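Long-range contact in ATP-dependent DNA helicase (PDB 5V9X), which unwinds RNA:DNA hybrids by tracking 3'-to-5' along single-stranded DNA, powered by ATP hydrolysis: residues A[167-179]-A[201-215]. Residues are numbered along the deposited sequence; the frame is centred on the assembly and turned at random.
Sequences PESLFLMLTSAAR and RGAHLALSLERLDQL. With nucleotides of chain B.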
loop_
_atom_site.group_PDB
_atom_site.type_symbol
_atom_site.label_atom_id
_atom_site.label_comp_id
_atom_site.label_asym_id
_atom_site.label_seq_id
_atom_site.Cartn_x
_atom_site.Cartn_y
_atom_site.Cartn_z
ATOM N N PRO A 167 5.867 12.709 2.874
ATOM C CA PRO A 167 4.674 13.528 2.605
ATOM C C PRO A 167 4.069 14.112 3.866
ATOM O O PRO A 167 3.680 15.286 3.881
ATOM C CB PRO A 167 3.720 12.540 1.916
ATOM C CG PRO A 167 4.607 11.490 1.344
ATOM C CD PRO A 167 5.734 11.350 2.318
ATOM N N GLU A 168 3.991 13.319 4.935
ATOM C CA GLU A 168 3.448 13.810 6.198
ATOM C C GLU A 168 4.277 14.968 6.739
ATOM O O GLU A 168 3.731 15.986 7.179
ATOM C CB GLU A 168 3.383 12.670 7.219
ATOM C CG GLU A 168 2.305 11.622 6.954
ATOM C CD GLU A 168 2.628 10.707 5.784
ATOM O OE1 GLU A 168 3.782 10.727 5.301
ATOM O OE2 GLU A 168 1.723 9.964 5.344
ATOM N N SER A 169 5.604 14.833 6.715
ATOM C CA SER A 169 6.453 15.884 7.268
ATOM C C SER A 169 6.481 17.113 6.369
ATOM O O SER A 169 6.568 18.242 6.865
ATOM C CB SER A 169 7.864 15.355 7.505
ATOM O OG SER A 169 7.930 14.628 8.719
ATOM N N LEU A 170 6.416 16.919 5.049
ATOM C CA LEU A 170 6.261 18.062 4.154
ATOM C C LEU A 170 5.005 18.848 4.497
ATOM O O LEU A 170 5.002 20.084 4.457
ATOM C CB LEU A 170 6.214 17.599 2.697
ATOM C CG LEU A 170 6.021 18.726 1.678
ATOM C CD1 LEU A 170 7.186 19.706 1.745
ATOM C CD2 LEU A 170 5.852 18.181 0.266
ATOM N N PHE A 171 3.932 18.140 4.851
ATOM C CA PHE A 171 2.709 18.794 5.300
ATOM C C PHE A 171 2.961 19.635 6.546
ATOM O O PHE A 171 2.447 20.754 6.664
ATOM C CB PHE A 171 1.643 17.730 5.559
ATOM C CG PHE A 171 0.311 18.276 5.988
ATOM C CD1 PHE A 171 -0.552 18.843 5.063
ATOM C CD2 PHE A 171 -0.097 18.179 7.309
ATOM C CE1 PHE A 171 -1.785 19.323 5.454
ATOM C CE2 PHE A 171 -1.328 18.658 7.704
ATOM C CZ PHE A 171 -2.173 19.228 6.775
ATOM N N LEU A 172 3.767 19.119 7.478
ATOM C CA LEU A 172 4.032 19.843 8.718
ATOM C C LEU A 172 4.825 21.118 8.458
ATOM O O LEU A 172 4.516 22.173 9.025
ATOM C CB LEU A 172 4.776 18.941 9.703
ATOM C CG LEU A 172 4.053 17.644 10.076
ATOM C CD1 LEU A 172 4.895 16.797 11.022
ATOM C CD2 LEU A 172 2.699 17.949 10.688
ATOM N N MET A 173 5.846 21.044 7.604
ATOM C CA MET A 173 6.648 22.228 7.317
ATOM C C MET A 173 5.823 23.289 6.601
ATOM O O MET A 173 5.992 24.488 6.850
ATOM C CB MET A 173 7.869 21.844 6.489
ATOM C CG MET A 173 8.768 20.825 7.161
ATOM S SD MET A 173 10.262 20.520 6.213
ATOM C CE MET A 173 11.001 22.156 6.237
ATOM N N LEU A 174 4.929 22.868 5.705
ATOM C CA LEU A 174 4.060 23.813 5.014
ATOM C C LEU A 174 3.021 24.430 5.942
ATOM O O LEU A 174 2.425 25.455 5.592
ATOM C CB LEU A 174 3.366 23.121 3.842
ATOM C CG LEU A 174 4.285 22.696 2.698
ATOM C CD1 LEU A 174 3.575 21.712 1.784
ATOM C CD2 LEU A 174 4.755 23.913 1.921
ATOM N N THR A 175 2.792 23.832 7.108
ATOM C CA THR A 175 1.825 24.322 8.082
ATOM C C THR A 175 2.539 24.874 9.315
ATOM O O THR A 175 2.094 24.705 10.451
ATOM C CB THR A 175 0.839 23.216 8.454
ATOM O OG1 THR A 175 0.476 22.496 7.270
ATOM C CG2 THR A 175 -0.431 23.795 9.072
ATOM N N SER A 176 3.665 25.542 9.092
ATOM C CA SER A 176 4.447 26.135 10.168
ATOM C C SER A 176 5.395 27.153 9.550
ATOM O O SER A 176 5.415 27.351 8.333
ATOM C CB SER A 176 5.207 25.068 10.961
ATOM O OG SER A 176 6.038 24.294 10.111
ATOM N N ALA A 177 6.186 27.801 10.406
ATOM C CA ALA A 177 7.166 28.771 9.937
ATOM C C ALA A 177 8.295 28.131 9.139
ATOM O O ALA A 177 9.085 28.857 8.527
ATOM C CB ALA A 177 7.743 29.545 11.123
ATOM N N ALA A 178 8.386 26.799 9.125
ATOM C CA ALA A 178 9.426 26.123 8.361
ATOM C C ALA A 178 9.241 26.281 6.858
ATOM O O ALA A 178 10.205 26.101 6.106
ATOM C CB ALA A 178 9.464 24.638 8.724
ATOM N N ARG A 179 8.030 26.612 6.404
ATOM C CA ARG A 179 7.773 26.755 4.976
ATOM C C ARG A 179 8.583 27.882 4.347
ATOM O O ARG A 179 8.766 27.888 3.124
ATOM C CB ARG A 179 6.288 27.002 4.732
ATOM C CG ARG A 179 5.805 28.331 5.279
ATOM C CD ARG A 179 4.354 28.570 4.944
ATOM N NE ARG A 179 3.843 29.771 5.596
ATOM C CZ ARG A 179 2.585 30.185 5.508
ATOM N NH1 ARG A 179 1.707 29.493 4.793
ATOM N NH2 ARG A 179 2.203 31.289 6.136
ATOM N N ARG A 201 -3.302 9.134 0.917
ATOM C CA ARG A 201 -1.991 9.651 1.283
ATOM C C ARG A 201 -1.373 10.440 0.131
ATOM O O ARG A 201 -0.735 11.475 0.353
ATOM C CB ARG A 201 -1.079 8.501 1.710
ATOM C CG ARG A 201 0.209 8.941 2.388
ATOM C CD ARG A 201 1.073 7.745 2.743
ATOM N NE ARG A 201 2.337 8.147 3.353
ATOM C CZ ARG A 201 3.427 7.386 3.380
ATOM N NH1 ARG A 201 3.412 6.182 2.822
ATOM N NH2 ARG A 201 4.537 7.832 3.956
ATOM N N GLY A 202 -1.559 9.968 -1.105
ATOM C CA GLY A 202 -1.056 10.693 -2.262
ATOM C C GLY A 202 -1.869 11.931 -2.577
ATOM O O GLY A 202 -1.321 12.952 -3.003
ATOM N N ALA A 203 -3.188 11.854 -2.383
ATOM C CA ALA A 203 -4.018 13.047 -2.505
ATOM C C ALA A 203 -3.598 14.093 -1.485
ATOM O O ALA A 203 -3.514 15.289 -1.796
ATOM C CB ALA A 203 -5.491 12.686 -2.332
ATOM N N HIS A 204 -3.327 13.652 -0.257
ATOM C CA HIS A 204 -2.681 14.498 0.739
ATOM C C HIS A 204 -1.380 15.076 0.192
ATOM O O HIS A 204 -1.114 16.277 0.319
ATOM C CB HIS A 204 -2.433 13.667 2.001
ATOM C CG HIS A 204 -2.180 14.473 3.235
ATOM N ND1 HIS A 204 -0.919 14.881 3.613
ATOM C CD2 HIS A 204 -3.021 14.907 4.202
ATOM C CE1 HIS A 204 -0.997 15.548 4.750
ATOM N NE2 HIS A 204 -2.263 15.580 5.129
ATOM N N LEU A 205 -0.562 14.227 -0.440
ATOM C CA LEU A 205 0.685 14.695 -1.039
ATOM C C LEU A 205 0.423 15.600 -2.238
ATOM O O LEU A 205 1.151 16.576 -2.455
ATOM C CB LEU A 205 1.549 13.501 -1.446
ATOM C CG LEU A 205 2.806 13.769 -2.282
ATOM C CD1 LEU A 205 3.703 14.812 -1.624
ATOM C CD2 LEU A 205 3.576 12.470 -2.515
ATOM N N ALA A 206 -0.612 15.294 -3.026
ATOM C CA ALA A 206 -0.923 16.113 -4.193
ATOM C C ALA A 206 -1.251 17.548 -3.793
ATOM O O ALA A 206 -0.873 18.497 -4.489
ATOM C CB ALA A 206 -2.082 15.497 -4.975
ATOM N N LEU A 207 -1.949 17.726 -2.669
ATOM C CA LEU A 207 -2.299 19.069 -2.223
ATOM C C LEU A 207 -1.111 19.779 -1.582
ATOM O O LEU A 207 -0.942 20.990 -1.765
ATOM C CB LEU A 207 -3.478 19.013 -1.252
ATOM C CG LEU A 207 -4.834 18.692 -1.881
ATOM C CD1 LEU A 207 -5.926 18.682 -0.826
ATOM C CD2 LEU A 207 -5.161 19.689 -2.982
ATOM N N SER A 208 -0.289 19.049 -0.821
ATOM C CA SER A 208 0.923 19.643 -0.264
ATOM C C SER A 208 1.786 20.256 -1.359
ATOM O O SER A 208 2.293 21.374 -1.211
ATOM C CB SER A 208 1.717 18.591 0.514
ATOM O OG SER A 208 1.058 18.223 1.713
ATOM N N LEU A 209 1.946 19.541 -2.477
ATOM C CA LEU A 209 2.773 20.043 -3.568
ATOM C C LEU A 209 2.166 21.283 -4.218
ATOM O O LEU A 209 2.907 22.174 -4.652
ATOM C CB LEU A 209 2.990 18.946 -4.608
ATOM C CG LEU A 209 3.785 17.725 -4.134
ATOM C CD1 LEU A 209 3.925 16.697 -5.252
ATOM C CD2 LEU A 209 5.154 18.137 -3.600
ATOM N N GLU A 210 0.835 21.365 -4.300
ATOM C CA GLU A 210 0.217 22.570 -4.845
ATOM C C GLU A 210 0.354 23.742 -3.882
ATOM O O GLU A 210 0.550 24.886 -4.309
ATOM C CB GLU A 210 -1.254 22.314 -5.175
ATOM C CG GLU A 210 -1.481 21.448 -6.406
ATOM C CD GLU A 210 -0.903 22.056 -7.677
ATOM O OE1 GLU A 210 -0.467 21.285 -8.560
ATOM O OE2 GLU A 210 -0.886 23.301 -7.797
ATOM N N ARG A 211 0.254 23.478 -2.576
ATOM C CA ARG A 211 0.530 24.516 -1.589
ATOM C C ARG A 211 1.979 24.982 -1.676
ATOM O O ARG A 211 2.276 26.162 -1.456
ATOM C CB ARG A 211 0.209 24.007 -0.186
ATOM C CG ARG A 211 -1.271 23.767 0.061
ATOM C CD ARG A 211 -1.503 23.059 1.384
ATOM N NE ARG A 211 -0.884 23.759 2.506
ATOM C CZ ARG A 211 -0.843 23.285 3.747
ATOM N NH1 ARG A 211 -1.386 22.109 4.026
ATOM N NH2 ARG A 211 -0.259 23.984 4.710
ATOM N N LEU A 212 2.897 24.065 -1.993
ATOM C CA LEU A 212 4.282 24.453 -2.239
ATOM C C LEU A 212 4.380 25.399 -3.430
ATOM O O LEU A 212 4.955 26.490 -3.326
ATOM C CB LEU A 212 5.140 23.209 -2.473
ATOM C CG LEU A 212 6.602 23.448 -2.868
ATOM C CD1 LEU A 212 7.396 24.029 -1.707
ATOM C CD2 LEU A 212 7.243 22.168 -3.373
ATOM N N ASP A 213 3.802 25.002 -4.569
ATOM C CA ASP A 213 3.887 25.808 -5.784
ATOM C C ASP A 213 3.371 27.226 -5.574
ATOM O O ASP A 213 3.792 28.150 -6.280
ATOM C CB ASP A 213 3.114 25.129 -6.918
ATOM C CG ASP A 213 3.849 23.933 -7.494
ATOM O OD1 ASP A 213 5.006 23.695 -7.089
ATOM O OD2 ASP A 213 3.270 23.232 -8.353
ATOM N N GLN A 214 2.467 27.423 -4.613
ATOM C CA GLN A 214 1.992 28.765 -4.302
ATOM C C GLN A 214 2.970 29.561 -3.448
ATOM O O GLN A 214 2.781 30.773 -3.288
ATOM C CB GLN A 214 0.631 28.699 -3.606
ATOM C CG GLN A 214 -0.495 28.232 -4.515
ATOM C CD GLN A 214 -0.504 28.952 -5.855
ATOM O OE1 GLN A 214 -0.565 28.319 -6.909
ATOM N NE2 GLN A 214 -0.448 30.279 -5.818
ATOM N N LEU A 215 4.002 28.922 -2.898
ATOM C CA LEU A 215 5.049 29.615 -2.158
ATOM C C LEU A 215 6.231 30.004 -3.033
ATOM O O LEU A 215 7.167 30.643 -2.538
ATOM C CB LEU A 215 5.550 28.745 -1.000
ATOM C CG LEU A 215 4.583 28.449 0.146
ATOM C CD1 LEU A 215 5.283 27.644 1.232
ATOM C CD2 LEU A 215 4.010 29.739 0.710
ATOM P P DA B 13 5.524 27.091 14.319
ATOM O OP1 DA B 13 5.102 27.669 13.025
ATOM O OP2 DA B 13 6.956 26.815 14.566
ATOM O "O5'" DA B 13 5.003 28.032 15.496
ATOM C "C5'" DA B 13 3.669 27.896 15.963
ATOM C "C4'" DA B 13 3.525 28.474 17.357
ATOM O "O4'" DA B 13 4.004 27.514 18.336
ATOM C "C3'" DA B 13 4.313 29.756 17.606
ATOM O "O3'" DA B 13 3.573 30.614 18.456
ATOM C "C2'" DA B 13 5.580 29.248 18.286
ATOM C "C1'" DA B 13 5.039 28.090 19.106
ATOM N N9 DA B 13 6.033 27.061 19.376
ATOM C C8 DA B 13 7.211 26.859 18.712
ATOM N N7 DA B 13 7.911 25.849 19.173
ATOM C C5 DA B 13 7.137 25.355 20.209
ATOM C C6 DA B 13 7.320 24.283 21.103
ATOM N N6 DA B 13 8.395 23.486 21.087
ATOM N N1 DA B 13 6.355 24.060 22.019
ATOM C C2 DA B 13 5.280 24.860 22.032
ATOM N N3 DA B 13 4.998 25.895 21.244
ATOM C C4 DA B 13 5.976 26.091 20.347
ATOM P P DC B 10 7.009 10.942 9.399
ATOM O OP1 DC B 10 7.222 12.175 8.609
ATOM O OP2 DC B 10 8.166 10.177 9.911
ATOM O "O5'" DC B 10 6.096 11.288 10.659
ATOM C "C5'" DC B 10 5.016 12.183 10.524
ATOM C "C4'" DC B 10 4.266 12.296 11.833
ATOM O "O4'" DC B 10 3.449 11.118 12.028
ATOM C "C3'" DC B 10 5.160 12.405 13.074
ATOM O "O3'" DC B 10 4.831 13.564 13.800
ATOM C "C2'" DC B 10 4.845 11.138 13.876
ATOM C "C1'" DC B 10 3.445 10.808 13.395
ATOM N N1 DC B 10 3.080 9.377 13.562
ATOM C C2 DC B 10 1.803 9.044 14.020
ATOM O O2 DC B 10 0.999 9.952 14.267
ATOM N N3 DC B 10 1.480 7.735 14.174
ATOM C C4 DC B 10 2.381 6.789 13.893
ATOM N N4 DC B 10 2.021 5.512 14.062
ATOM C C5 DC B 10 3.691 7.112 13.428
ATOM C C6 DC B 10 3.995 8.404 13.279
ATOM P P DG B 9 7.416 4.399 7.634
ATOM O OP1 DG B 9 8.716 4.625 6.964
ATOM O OP2 DG B 9 7.343 3.566 8.857
ATOM O "O5'" DG B 9 6.759 5.810 7.961
ATOM C "C5'" DG B 9 6.419 6.690 6.899
ATOM C "C4'" DG B 9 5.626 7.875 7.413
ATOM O "O4'" DG B 9 4.295 7.439 7.786
ATOM C "C3'" DG B 9 6.218 8.559 8.640
ATOM O "O3'" DG B 9 6.090 9.965 8.516
ATOM C "C2'" DG B 9 5.377 8.012 9.793
ATOM C "C1'" DG B 9 4.027 7.782 9.128
ATOM N N9 DG B 9 3.266 6.690 9.726
ATOM C C8 DG B 9 3.651 5.376 9.827
ATOM N N7 DG B 9 2.764 4.618 10.407
ATOM C C5 DG B 9 1.722 5.482 10.709
ATOM C C6 DG B 9 0.486 5.225 11.343
ATOM O O6 DG B 9 0.056 4.149 11.778
ATOM N N1 DG B 9 -0.286 6.379 11.454
ATOM C C2 DG B 9 0.091 7.624 11.006
ATOM N N2 DG B 9 -0.790 8.618 11.203
ATOM N N3 DG B 9 1.250 7.878 10.408
ATOM C C4 DG B 9 2.013 6.762 10.295
#
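Arg201 and Glu168 form a two-pronged salt bridge, side-on, that pairs two buried charges: NE meets OE2 at 2.8 Å, on the syn lone pair, and NH2 meets OE1 at 3.3 Å. The arginine reaches across fully extended, while the glutamate folds back at chi2 (73°) to bring both oxygens to it. NH2 also bonds to Pro105 O, a second grip that limits rotation of the guanidinium. Farther along, Phe171 lies between two polar groups. His204 CE1 sits 3.3 Å from Phe171 CG, over one face and toward the rim, with the ring planes inclined at 52°; His204 NE2 bonds to Gln466. Thr175 OG1 lies over the centre of the opposite face, donating to Phe171 O and accepting from Arg211 NH2 at 3.1 Å. Bent at chi3, Arg211 turns the edge of its guanidinium to Phe171 CE1, the planes nearly perpendicular.

Both helices belong to the first RecA-like domain of this DEAD/DEAH-box motor, packed at a 36° crossing on its parallel sheet; helix 461-471 of the winged-helix region covers Phe171 and His204. Ser208 is small enough for Leu174 CD1 to pack on Ser208 CB, and the serine hydroxyl hydrogen-bonds to His204 O. Leu170 and Leu212 pack on Leu101 of strand 100-103; between the helices Leu170 CD2 meets Leu209 CD2 at 3.9 Å. The tracking strand runs past helix 167-174 and the turn after it: Ser169 OG donates to OP1 of DC10 of chain B, Ala177 N to OP1 of DA13 of chain B.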